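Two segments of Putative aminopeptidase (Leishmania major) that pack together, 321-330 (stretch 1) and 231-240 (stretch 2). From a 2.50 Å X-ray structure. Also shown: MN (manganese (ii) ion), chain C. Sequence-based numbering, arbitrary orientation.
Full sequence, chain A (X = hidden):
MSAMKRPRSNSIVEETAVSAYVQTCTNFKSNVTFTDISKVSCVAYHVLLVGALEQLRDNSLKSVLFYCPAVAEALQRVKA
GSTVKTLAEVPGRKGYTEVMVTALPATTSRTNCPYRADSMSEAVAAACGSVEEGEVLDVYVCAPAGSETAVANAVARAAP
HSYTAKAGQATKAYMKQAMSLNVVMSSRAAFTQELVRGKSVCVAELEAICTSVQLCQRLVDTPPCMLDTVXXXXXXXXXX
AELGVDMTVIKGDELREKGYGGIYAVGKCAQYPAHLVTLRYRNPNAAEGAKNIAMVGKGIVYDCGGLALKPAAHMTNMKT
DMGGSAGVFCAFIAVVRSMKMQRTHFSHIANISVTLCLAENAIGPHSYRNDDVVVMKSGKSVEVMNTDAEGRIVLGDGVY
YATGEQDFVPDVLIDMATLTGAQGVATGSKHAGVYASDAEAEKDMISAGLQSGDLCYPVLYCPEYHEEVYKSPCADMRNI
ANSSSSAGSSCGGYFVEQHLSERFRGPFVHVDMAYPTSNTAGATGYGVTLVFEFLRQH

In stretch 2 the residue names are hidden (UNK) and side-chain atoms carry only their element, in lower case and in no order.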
ATOM      1  N   ASP A 321      15.557  13.152 -15.779  1.00 35.61           N
ATOM      2  CA  ASP A 321      16.388  11.989 -15.756  1.00 36.36           C
ATOM      3  C   ASP A 321      17.492  12.005 -16.850  1.00 34.08           C
ATOM      4  O   ASP A 321      18.271  11.041 -16.954  1.00 32.36           O
ATOM      5  CB  ASP A 321      15.518  10.732 -15.836  1.00 40.51           C
ATOM      6  CG  ASP A 321      16.027   9.591 -14.927  1.00 42.76           C
ATOM      7  OD1 ASP A 321      16.424   9.859 -13.769  1.00 41.60           O
ATOM      8  OD2 ASP A 321      16.002   8.419 -15.371  1.00 47.84           O
ATOM      9  N   MET A 322      17.564  13.077 -17.657  1.00 31.64           N
ATOM     10  CA  MET A 322      18.737  13.306 -18.530  1.00 29.76           C
ATOM     11  C   MET A 322      19.733  14.366 -17.988  1.00 28.42           C
ATOM     12  O   MET A 322      20.603  14.855 -18.718  1.00 27.30           O
ATOM     13  CB  MET A 322      18.341  13.558 -19.984  1.00 29.97           C
ATOM     14  CG  MET A 322      17.166  14.477 -20.217  1.00 31.16           C
ATOM     15  SD  MET A 322      17.374  16.078 -19.428  1.00 31.81           S
ATOM     16  CE  MET A 322      18.473  16.908 -20.574  1.00 32.39           C
ATOM     17  N   GLY A 323      19.649  14.631 -16.686  1.00 27.20           N
ATOM     18  CA  GLY A 323      20.482  15.608 -16.006  1.00 26.91           C
ATOM     19  C   GLY A 323      21.971  15.315 -16.009  1.00 26.97           C
ATOM     20  O   GLY A 323      22.768  16.200 -16.266  1.00 27.00           O
ATOM     21  N   GLY A 324      22.349  14.085 -15.696  1.00 26.62           N
ATOM     22  CA  GLY A 324      23.743  13.712 -15.715  1.00 26.86           C
ATOM     23  C   GLY A 324      24.325  13.992 -17.066  1.00 26.92           C
ATOM     24  O   GLY A 324      25.378  14.577 -17.177  1.00 28.51           O
ATOM     25  N   SER A 325      23.590  13.600 -18.081  1.00 27.77           N
ATOM     26  CA  SER A 325      23.935  13.848 -19.471  1.00 29.20           C
ATOM     27  C   SER A 325      24.205  15.327 -19.733  1.00 29.34           C
ATOM     28  O   SER A 325      25.255  15.684 -20.228  1.00 30.67           O
ATOM     29  CB  SER A 325      22.794  13.335 -20.361  1.00 30.04           C
ATOM     30  OG  SER A 325      22.737  13.925 -21.634  1.00 31.84           O
ATOM     31  N   ALA A 326      23.266  16.186 -19.387  1.00 28.50           N
ATOM     32  CA  ALA A 326      23.400  17.587 -19.725  1.00 28.28           C
ATOM     33  C   ALA A 326      24.520  18.284 -18.950  1.00 27.74           C
ATOM     34  O   ALA A 326      25.222  19.098 -19.535  1.00 27.25           O
ATOM     35  CB  ALA A 326      22.079  18.333 -19.554  1.00 28.79           C
ATOM     36  N   GLY A 327      24.669  17.972 -17.660  1.00 27.20           N
ATOM     37  CA  GLY A 327      25.795  18.438 -16.861  1.00 27.86           C
ATOM     38  C   GLY A 327      27.137  18.253 -17.575  1.00 28.70           C
ATOM     39  O   GLY A 327      27.822  19.241 -17.863  1.00 28.29           O
ATOM     40  N   VAL A 328      27.475  17.002 -17.917  1.00 28.68           N
ATOM     41  CA  VAL A 328      28.718  16.722 -18.647  1.00 28.25           C
ATOM     42  C   VAL A 328      28.735  17.259 -20.086  1.00 28.25           C
ATOM     43  O   VAL A 328      29.780  17.622 -20.565  1.00 29.35           O
ATOM     44  CB  VAL A 328      29.111  15.220 -18.674  1.00 27.77           C
ATOM     45  CG1 VAL A 328      29.210  14.642 -17.271  1.00 26.88           C
ATOM     46  CG2 VAL A 328      28.155  14.412 -19.535  1.00 28.06           C
ATOM     47  N   PHE A 329      27.615  17.257 -20.793  1.00 28.48           N
ATOM     48  CA  PHE A 329      27.580  17.823 -22.149  1.00 29.04           C
ATOM     49  C   PHE A 329      27.931  19.304 -22.118  1.00 30.07           C
ATOM     50  O   PHE A 329      28.780  19.752 -22.879  1.00 31.55           O
ATOM     51  CB  PHE A 329      26.198  17.695 -22.747  1.00 28.77           C
ATOM     52  CG  PHE A 329      26.031  18.359 -24.097  1.00 28.84           C
ATOM     53  CD1 PHE A 329      26.796  17.979 -25.183  1.00 28.70           C
ATOM     54  CD2 PHE A 329      25.020  19.315 -24.303  1.00 29.78           C
ATOM     55  CE1 PHE A 329      26.576  18.560 -26.436  1.00 28.89           C
ATOM     56  CE2 PHE A 329      24.808  19.914 -25.552  1.00 29.17           C
ATOM     57  CZ  PHE A 329      25.590  19.526 -26.621  1.00 29.03           C
ATOM     58  N   CYS A 330      27.264  20.058 -21.254  1.00 29.64           N
ATOM     59  CA  CYS A 330      27.492  21.487 -21.166  1.00 29.39           C
ATOM     60  C   CYS A 330      28.843  21.820 -20.512  1.00 29.27           C
ATOM     61  O   CYS A 330      29.415  22.845 -20.824  1.00 31.25           O
ATOM     62  CB  CYS A 330      26.372  22.190 -20.397  1.00 29.39           C
ATOM     63  SG  CYS A 330      24.748  22.080 -21.142  1.00 28.98           S
ATOM     64  N   UNK A 231      16.103  15.022 -30.969  1.00 29.50           N
ATOM     65  CA  UNK A 231      16.270  16.452 -30.898  1.00 30.55           C
ATOM     66  C   UNK A 231      17.555  16.719 -30.146  1.00 31.91           C
ATOM     67  O   UNK A 231      18.410  17.440 -30.644  1.00 32.19           O
ATOM     68  c   UNK A 231      15.394  18.609 -29.885  1.00 29.87           C
ATOM     69  c   UNK A 231      13.855  17.079 -31.112  1.00 29.62           C
ATOM     70  c   UNK A 231      15.076  17.144 -30.210  1.00 30.20           C
ATOM     71  N   UNK A 232      17.672  16.127 -28.954  1.00 32.13           N
ATOM     72  CA  UNK A 232      18.891  16.178 -28.156  1.00 30.79           C
ATOM     73  C   UNK A 232      20.106  15.856 -29.025  1.00 31.34           C
ATOM     74  O   UNK A 232      21.134  16.502 -28.900  1.00 31.74           O
ATOM     75  c   UNK A 232      19.404  14.804 -24.621  1.00 31.24           C
ATOM     76  c   UNK A 232      18.815  15.175 -27.022  1.00 30.54           C
ATOM     77  c   UNK A 232      21.226  15.908 -23.540  1.00 33.76           C
ATOM     78  o   UNK A 232      21.994  16.132 -22.388  1.00 35.63           O
ATOM     79  c   UNK A 232      20.755  16.339 -25.860  1.00 31.63           C
ATOM     80  c   UNK A 232      20.162  15.029 -23.489  1.00 32.21           C
ATOM     81  c   UNK A 232      19.671  15.454 -25.820  1.00 30.90           C
ATOM     82  c   UNK A 232      21.522  16.573 -24.739  1.00 32.83           C
ATOM     83  N   UNK A 233      19.986  14.885 -29.926  1.00 31.36           N
ATOM     84  CA  UNK A 233      21.099  14.563 -30.850  1.00 32.52           C
ATOM     85  C   UNK A 233      21.387  15.630 -31.919  1.00 32.56           C
ATOM     86  O   UNK A 233      22.542  15.899 -32.267  1.00 32.97           O
ATOM     87  c   UNK A 233      20.836  13.246 -31.543  1.00 33.18           C
ATOM     88  N   UNK A 234      20.339  16.215 -32.468  1.00 31.80           N
ATOM     89  CA  UNK A 234      20.522  17.283 -33.431  1.00 31.62           C
ATOM     90  C   UNK A 234      21.264  18.495 -32.794  1.00 29.68           C
ATOM     91  O   UNK A 234      22.056  19.186 -33.460  1.00 28.17           O
ATOM     92  c   UNK A 234      19.204  18.524 -35.222  1.00 35.07           C
ATOM     93  c   UNK A 234      19.162  17.680 -33.972  1.00 33.02           C
ATOM     94  o   UNK A 234      16.947  18.135 -35.897  1.00 38.43           O
ATOM     95  o   UNK A 234      17.601  20.221 -35.520  1.00 41.01           O
ATOM     96  c   UNK A 234      17.818  18.994 -35.590  1.00 37.81           C
ATOM     97  N   UNK A 235      20.999  18.720 -31.506  1.00 27.67           N
ATOM     98  CA  UNK A 235      21.566  19.813 -30.769  1.00 27.25           C
ATOM     99  C   UNK A 235      23.045  19.539 -30.610  1.00 28.28           C
ATOM    100  O   UNK A 235      23.880  20.389 -30.935  1.00 28.58           O
ATOM    101  c   UNK A 235      19.529  20.722 -29.556  1.00 26.05           C
ATOM    102  c   UNK A 235      18.681  20.797 -28.295  1.00 25.65           C
ATOM    103  c   UNK A 235      21.716  20.908 -28.481  1.00 26.63           C
ATOM    104  c   UNK A 235      20.883  20.020 -29.393  1.00 26.60           C
ATOM    105  N   UNK A 236      23.354  18.345 -30.122  1.00 29.24           N
ATOM    106  CA  UNK A 236      24.732  17.897 -29.950  1.00 30.05           C
ATOM    107  C   UNK A 236      25.532  18.021 -31.246  1.00 30.45           C
ATOM    108  O   UNK A 236      26.662  18.505 -31.219  1.00 31.58           O
ATOM    109  c   UNK A 236      24.778  16.469 -29.424  1.00 30.42           C
ATOM    110  N   UNK A 237      24.934  17.639 -32.375  1.00 30.43           N
ATOM    111  CA  UNK A 237      25.562  17.869 -33.684  1.00 30.50           C
ATOM    112  C   UNK A 237      25.915  19.357 -33.933  1.00 30.77           C
ATOM    113  O   UNK A 237      27.071  19.674 -34.203  1.00 30.93           O
ATOM    114  c   UNK A 237      24.686  17.334 -34.802  1.00 30.65           C
ATOM    115  N   UNK A 238      24.952  20.268 -33.796  1.00 30.00           N
ATOM    116  CA  UNK A 238      25.240  21.700 -34.001  1.00 29.50           C
ATOM    117  C   UNK A 238      26.389  22.191 -33.115  1.00 29.38           C
ATOM    118  O   UNK A 238      27.241  22.938 -33.565  1.00 29.14           O
ATOM    119  c   UNK A 238      23.984  22.558 -33.785  1.00 29.50           C
ATOM    120  N   UNK A 239      26.416  21.774 -31.854  1.00 29.72           N
ATOM    121  CA  UNK A 239      27.497  22.184 -30.971  1.00 29.82           C
ATOM    122  C   UNK A 239      28.811  21.565 -31.461  1.00 30.67           C
ATOM    123  O   UNK A 239      29.869  22.175 -31.340  1.00 31.46           O
ATOM    124  c   UNK A 239      25.002  25.111 -27.688  1.00 28.90           C
ATOM    125  c   UNK A 239      24.348  23.922 -28.002  1.00 29.04           C
ATOM    126  c   UNK A 239      25.058  22.873 -28.593  1.00 29.14           C
ATOM    127  c   UNK A 239      26.354  25.248 -27.934  1.00 28.65           C
ATOM    128  c   UNK A 239      26.423  22.983 -28.844  1.00 29.03           C
ATOM    129  c   UNK A 239      27.191  21.866 -29.496  1.00 29.53           C
ATOM    130  c   UNK A 239      27.055  24.191 -28.517  1.00 29.18           C
ATOM    131  o   UNK A 239      24.305  26.154 -27.121  1.00 29.53           O
ATOM    132  N   UNK A 240      28.736  20.386 -32.062  1.00 31.13           N
ATOM    133  CA  UNK A 240      29.922  19.753 -32.654  1.00 32.44           C
ATOM    134  C   UNK A 240      30.495  20.565 -33.797  1.00 33.94           C
ATOM    135  O   UNK A 240      31.701  20.822 -33.840  1.00 34.93           O
ATOM    136  c   UNK A 240      29.610  18.341 -33.139  1.00 32.50           C
TER
HETATM  137 MN    MN C 602      16.274   6.838 -14.378  1.00 58.02          MN

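Position 231 carries three side-chain carbons, one bonded to CA and bearing the other two; this fork at CB identifies Val231. It is out of reach of stretch 1 and makes no contact. Position 232 has one carbon, then a six-carbon ring bearing one oxygen, which is a phenol. The oxygen lies 2.4 Å from OG of Ser325, and a ring carbon lies 3.9 Å from CE of Met322. The residue is Tyr232, with chi1 at -156° (t).

Position 233 has a single side-chain carbon and is Ala233, out of reach. Position 234 shows three carbons in a row, the third carrying two oxygens: a carboxylate at the end of two methylenes. The side chain is out of reach of stretch 1, and the residue is Glu234. Both oxygens are hydrogen-bonded elsewhere in the structure. Position 235 has four carbons, forked at the first, with one arm two carbons long. The one-carbon arm of the fork lies 4.4 Å from CE2 of Phe329. That asymmetric fork defines Ile235.

Position 236 has one carbon, and its small side chain accompanies a close approach to the backbone: CA is 3.8 Å from CZ of Phe329, while CB is 4.1 Å from CE1 of Phe329. The residue is Ala236. Positions 237 and 238 also have one carbon each, and neither touches stretch 1; they are Ala237 and Ala238, and the CA-to-CB bond of Ala237 points away. Position 239 repeats the pattern of one carbon and a six-carbon ring with one oxygen. A ring carbon lies 3.9 Å from CZ of Phe329. The residue is Tyr239, and its hydroxyl is hydrogen-bonded elsewhere in the structure. Position 240, with one carbon and no contact, is Ala240.

The two helices run nearly parallel, at 8°, with axes 12.6 Å apart at closest approach, so long side chains must bridge the gap. Two aromatic residues reach across in opposite directions. From stretch 2, Tyr232 extends its ring to the N-terminal part of stretch 1, where its OH forms a very short hydrogen bond with OG of Ser325 (2.4 Å). The same OH is 3.3 Å from N of Ala326, but the angle is poor, and that amide already donates to O of Met322 at 3.1 Å within its helix. From stretch 1, Phe329 (chi1 175°, t) enters among Tyr232, Ile235, Ala236 and Tyr239. Its edge meets the face of Tyr239 in an offset arrangement, with centroids 5.9 Å apart and planes at 86°. The contact thus combines one polar link with apolar packing, burying 294 Å² in total.

Stretch 2 (231-240) VYAEIAAAYA
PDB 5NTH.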